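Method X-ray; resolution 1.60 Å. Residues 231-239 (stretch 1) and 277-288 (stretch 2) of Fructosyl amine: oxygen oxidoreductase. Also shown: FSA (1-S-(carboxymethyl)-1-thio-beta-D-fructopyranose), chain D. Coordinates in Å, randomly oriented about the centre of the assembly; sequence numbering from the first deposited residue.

Stretch 1, residues 231-239: LRPTAWTLV
Stretch 2 277-288: ICDEHPGYTNMV

Stretch 1 is extended from Arg232 to Val239 as one strand. Stretch 2 runs antiparallel to it and pairs with it at two places, with a bulging segment between them. The axes of strands 232-239 and 277-279 approach to 5.0 Å, with 145° between their directions.

Ile277 (phi/psi -129/134) pairs with Val239, CA to CA 5.4 Å. Ile277 N donates to Val239 O at 2.9 Å, and Val239 N donates to Ile277 O at 3.0 Å. Both side chains lie on the same face of the sheet, with chi1 m, and Val239 CG2 packs 4.0 Å from Ile277 CB.

Cys278 (-120/132, chi1 m) lies beside Leu238, CA to CA 4.6 Å. Its SG makes an apolar contact with Leu238 CB at 3.8 Å.

At Asp279 (-81/125, chi1 p) direct backbone pairing gives way to water. Water 2 accepts from Thr237 N at 3.0 Å and donates to Asp279 O at 2.7 Å. The side chains bond directly: Thr237 OG1, on a p rotamer, donates to Asp279 OD1 at 2.6 Å.

Glu280 (-81/140, chi1 t, chi2 p) serves the ligand. FSA O3 donates to Glu280 OE1 at 2.5 Å, and FSA O4 donates to Glu280 OE2 at 2.7 Å.

His281 (-169/165, chi1 p, chi2 74°) completes a polar chain: its NE2 donates to Thr237 OG1 at 3.0 Å, so that hydroxyl both accepts and donates. Trp236 (chi1 m, chi2 -91°) donates from NE1 to His281 O at 2.9 Å. Its five-membered ring lies near parallel to the imidazole, planes at 14°, but the centroids are 4.8 Å apart and the rings barely overlap. FSA C5 lies over one indole face, 3.6 Å from Trp236 CE2.

Pro282 (-71/1) turns the chain. Water 1 accepts from Arg232 NH2 at 2.9 Å and donates to Pro282 O at 2.8 Å.

Gly283 (106/160) has a conformation that calls for glycine. A CB would also clash with Thr234 CG2 and Trp236 CZ2. Gly283 N donates to His281 ND1 at 3.0 Å, bracing the turn.

Tyr284 (-106/131, chi1 m, chi2 -90°) restores pairing in a single bridge to Ala235, CA to CA 4.9 Å. Ala235 N donates to Tyr284 O at 2.7 Å, and Tyr284 N donates to Ala235 O at 2.9 Å.

Thr285 (-96/172, chi1 p) sits opposite Thr234, CA to CA 4.8 Å. Its CG2 touches Arg232 CD at 3.8 Å.

After Asn286, selenomethionine Met287 (-73/116; chi1 m, chi2 m, chi3 t) brings CE to 4.3 Å from Arg232 CG.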

# COMPACT_ATOMS: atom_id res chain seq x y z
N LEU A 231 -12.56 9.25 0.84
CA LEU A 231 -11.61 8.26 1.39
C LEU A 231 -12.24 7.35 2.44
O LEU A 231 -12.90 7.83 3.34
CB LEU A 231 -10.37 8.95 1.98
CG LEU A 231 -9.52 9.86 1.07
CD1 LEU A 231 -8.40 10.51 1.90
CD2 LEU A 231 -8.93 9.05 -0.08
N ARG A 232 -12.00 6.04 2.33
CA ARG A 232 -12.39 5.10 3.38
C ARG A 232 -11.13 4.46 3.95
O ARG A 232 -10.58 3.52 3.35
CB ARG A 232 -13.32 3.99 2.84
CG ARG A 232 -13.80 3.04 3.95
CD ARG A 232 -14.53 1.82 3.37
NE ARG A 232 -13.62 0.93 2.64
CZ ARG A 232 -14.01 -0.11 1.91
NH1 ARG A 232 -15.31 -0.39 1.78
NH2 ARG A 232 -13.11 -0.86 1.27
N PRO A 233 -10.65 4.95 5.11
CA PRO A 233 -9.54 4.26 5.78
C PRO A 233 -9.91 2.81 6.07
O PRO A 233 -10.97 2.55 6.66
CB PRO A 233 -9.35 5.07 7.07
CG PRO A 233 -9.83 6.43 6.72
CD PRO A 233 -11.04 6.17 5.84
N THR A 234 -9.06 1.89 5.64
CA THR A 234 -9.33 0.45 5.72
C THR A 234 -8.03 -0.29 6.01
O THR A 234 -6.95 0.15 5.57
CB THR A 234 -9.99 -0.07 4.42
OG1 THR A 234 -11.02 0.84 4.02
CG2 THR A 234 -10.61 -1.45 4.64
N ALA A 235 -8.13 -1.39 6.74
CA ALA A 235 -6.94 -2.08 7.20
C ALA A 235 -6.91 -3.55 6.80
O ALA A 235 -7.95 -4.22 6.73
CB ALA A 235 -6.82 -1.96 8.70
N TRP A 236 -5.68 -4.04 6.59
CA TRP A 236 -5.41 -5.44 6.31
C TRP A 236 -4.44 -5.98 7.36
O TRP A 236 -3.94 -5.23 8.21
CB TRP A 236 -4.94 -5.65 4.85
CG TRP A 236 -6.12 -5.48 3.93
CD1 TRP A 236 -6.96 -6.47 3.50
CD2 TRP A 236 -6.65 -4.25 3.42
NE1 TRP A 236 -7.98 -5.94 2.75
CE2 TRP A 236 -7.81 -4.58 2.67
CE3 TRP A 236 -6.25 -2.90 3.49
CZ2 TRP A 236 -8.58 -3.61 2.01
CZ3 TRP A 236 -7.01 -1.93 2.82
CH2 TRP A 236 -8.17 -2.30 2.09
N THR A 237 -4.23 -7.29 7.30
CA THR A 237 -3.58 -8.04 8.34
C THR A 237 -2.39 -8.80 7.76
O THR A 237 -2.43 -9.30 6.63
CB THR A 237 -4.60 -9.03 8.99
OG1 THR A 237 -5.47 -9.56 7.97
CG2 THR A 237 -5.45 -8.29 9.99
N LEU A 238 -1.30 -8.86 8.52
CA LEU A 238 -0.10 -9.58 8.11
C LEU A 238 0.58 -10.23 9.30
O LEU A 238 0.50 -9.73 10.44
CB LEU A 238 0.87 -8.63 7.38
CG LEU A 238 1.62 -7.57 8.21
CD1 LEU A 238 2.95 -8.07 8.79
CD2 LEU A 238 1.85 -6.29 7.38
N VAL A 239 1.25 -11.35 9.03
CA VAL A 239 2.06 -12.05 10.03
C VAL A 239 3.39 -12.46 9.40
O VAL A 239 3.50 -12.53 8.18
CB VAL A 239 1.35 -13.32 10.62
CG1 VAL A 239 -0.03 -12.98 11.14
CG2 VAL A 239 1.30 -14.46 9.58
N ILE A 277 3.06 -13.46 5.48
CA ILE A 277 1.80 -14.04 4.99
C ILE A 277 0.65 -13.08 5.28
O ILE A 277 0.54 -12.55 6.39
CB ILE A 277 1.48 -15.39 5.69
CG1 ILE A 277 2.65 -16.37 5.56
CG2 ILE A 277 0.21 -16.02 5.13
CD1 ILE A 277 3.09 -16.94 6.87
N CYS A 278 -0.20 -12.87 4.27
CA CYS A 278 -1.43 -12.10 4.44
C CYS A 278 -2.64 -12.97 4.11
O CYS A 278 -2.65 -13.64 3.08
CB CYS A 278 -1.46 -10.90 3.51
SG CYS A 278 -0.23 -9.64 3.90
N ASP A 279 -3.63 -12.94 5.00
CA ASP A 279 -4.96 -13.50 4.71
C ASP A 279 -5.76 -12.48 3.90
O ASP A 279 -5.92 -11.35 4.34
CB ASP A 279 -5.70 -13.88 6.00
CG ASP A 279 -5.86 -12.70 6.98
OD1 ASP A 279 -4.85 -12.03 7.33
OD2 ASP A 279 -7.01 -12.45 7.43
N GLU A 280 -6.26 -12.87 2.74
CA GLU A 280 -7.03 -11.94 1.92
C GLU A 280 -8.49 -11.82 2.38
O GLU A 280 -9.12 -12.79 2.78
CB GLU A 280 -6.92 -12.29 0.42
CG GLU A 280 -7.61 -11.32 -0.56
CD GLU A 280 -7.06 -9.87 -0.57
OE1 GLU A 280 -5.97 -9.62 0.00
OE2 GLU A 280 -7.74 -8.99 -1.15
N HIS A 281 -8.98 -10.59 2.34
CA HIS A 281 -10.35 -10.24 2.74
C HIS A 281 -10.62 -8.81 2.31
O HIS A 281 -9.67 -8.10 1.91
CB HIS A 281 -10.55 -10.42 4.25
CG HIS A 281 -9.57 -9.67 5.09
ND1 HIS A 281 -9.62 -8.30 5.27
CD2 HIS A 281 -8.50 -10.10 5.81
CE1 HIS A 281 -8.64 -7.92 6.06
NE2 HIS A 281 -7.95 -8.99 6.42
N PRO A 282 -11.90 -8.38 2.29
CA PRO A 282 -12.24 -7.02 1.87
C PRO A 282 -11.85 -5.86 2.81
O PRO A 282 -12.12 -4.71 2.47
CB PRO A 282 -13.76 -7.08 1.66
CG PRO A 282 -14.08 -8.56 1.60
CD PRO A 282 -13.12 -9.18 2.54
N GLY A 283 -11.22 -6.16 3.94
CA GLY A 283 -10.68 -5.13 4.83
C GLY A 283 -11.47 -4.89 6.10
O GLY A 283 -12.65 -5.27 6.18
N TYR A 284 -10.80 -4.30 7.09
CA TYR A 284 -11.43 -3.81 8.33
C TYR A 284 -11.51 -2.29 8.31
O TYR A 284 -10.51 -1.61 8.04
CB TYR A 284 -10.61 -4.19 9.55
CG TYR A 284 -10.58 -5.65 9.89
CD1 TYR A 284 -11.53 -6.19 10.76
CD2 TYR A 284 -9.58 -6.49 9.39
CE1 TYR A 284 -11.50 -7.53 11.08
CE2 TYR A 284 -9.53 -7.84 9.72
CZ TYR A 284 -10.51 -8.36 10.56
OH TYR A 284 -10.48 -9.69 10.90
N THR A 285 -12.69 -1.75 8.60
CA THR A 285 -12.82 -0.34 8.92
C THR A 285 -12.79 -0.16 10.44
O THR A 285 -12.81 -1.14 11.18
CB THR A 285 -14.12 0.25 8.36
OG1 THR A 285 -15.22 -0.51 8.88
CG2 THR A 285 -14.13 0.23 6.83
N ASN A 286 -12.74 1.09 10.90
CA ASN A 286 -12.90 1.37 12.32
C ASN A 286 -13.84 2.55 12.46
O ASN A 286 -13.42 3.67 12.78
CB ASN A 286 -11.55 1.64 12.99
CG ASN A 286 -11.65 1.71 14.51
OD1 ASN A 286 -12.31 0.88 15.14
ND2 ASN A 286 -10.99 2.70 15.10
N MSE A 287 -15.12 2.28 12.20
CA MSE A 287 -16.19 3.28 12.15
C MSE A 287 -16.55 3.79 13.54
O MSE A 287 -17.02 3.04 14.39
CB MSE A 287 -17.44 2.70 11.47
CG MSE A 287 -17.25 2.31 10.01
SE MSE A 287 -16.74 3.82 8.88
CE MSE A 287 -16.70 2.96 7.14
N VAL A 288 -16.31 5.08 13.76
CA VAL A 288 -16.73 5.73 14.99
C VAL A 288 -17.84 6.73 14.65
O VAL A 288 -17.86 7.31 13.55
CB VAL A 288 -15.56 6.44 15.73
CG1 VAL A 288 -14.43 5.45 16.03
CG2 VAL A 288 -15.04 7.65 14.94
OAB FSA D . -1.17 -4.42 -5.59
CAL FSA D . -0.87 -5.63 -5.48
OAA FSA D . -0.40 -6.30 -6.44
CAH FSA D . -1.09 -6.37 -4.17
SAK FSA D . -1.92 -5.37 -2.97
C1 FSA D . -2.01 -6.64 -1.73
C2 FSA D . -3.12 -6.34 -0.72
O2 FSA D . -2.89 -7.09 0.49
C3 FSA D . -4.50 -6.71 -1.28
O3 FSA D . -4.58 -8.13 -1.47
C4 FSA D . -5.64 -6.20 -0.39
O4 FSA D . -6.90 -6.41 -1.06
C5 FSA D . -5.49 -4.71 -0.09
O5 FSA D . -5.74 -3.92 -1.26
C6 FSA D . -4.10 -4.44 0.46
O6 FSA D . -3.11 -4.92 -0.47
O HOH W 1 -12.88 -3.54 0.09
O HOH W 2 -4.51 -9.10 4.90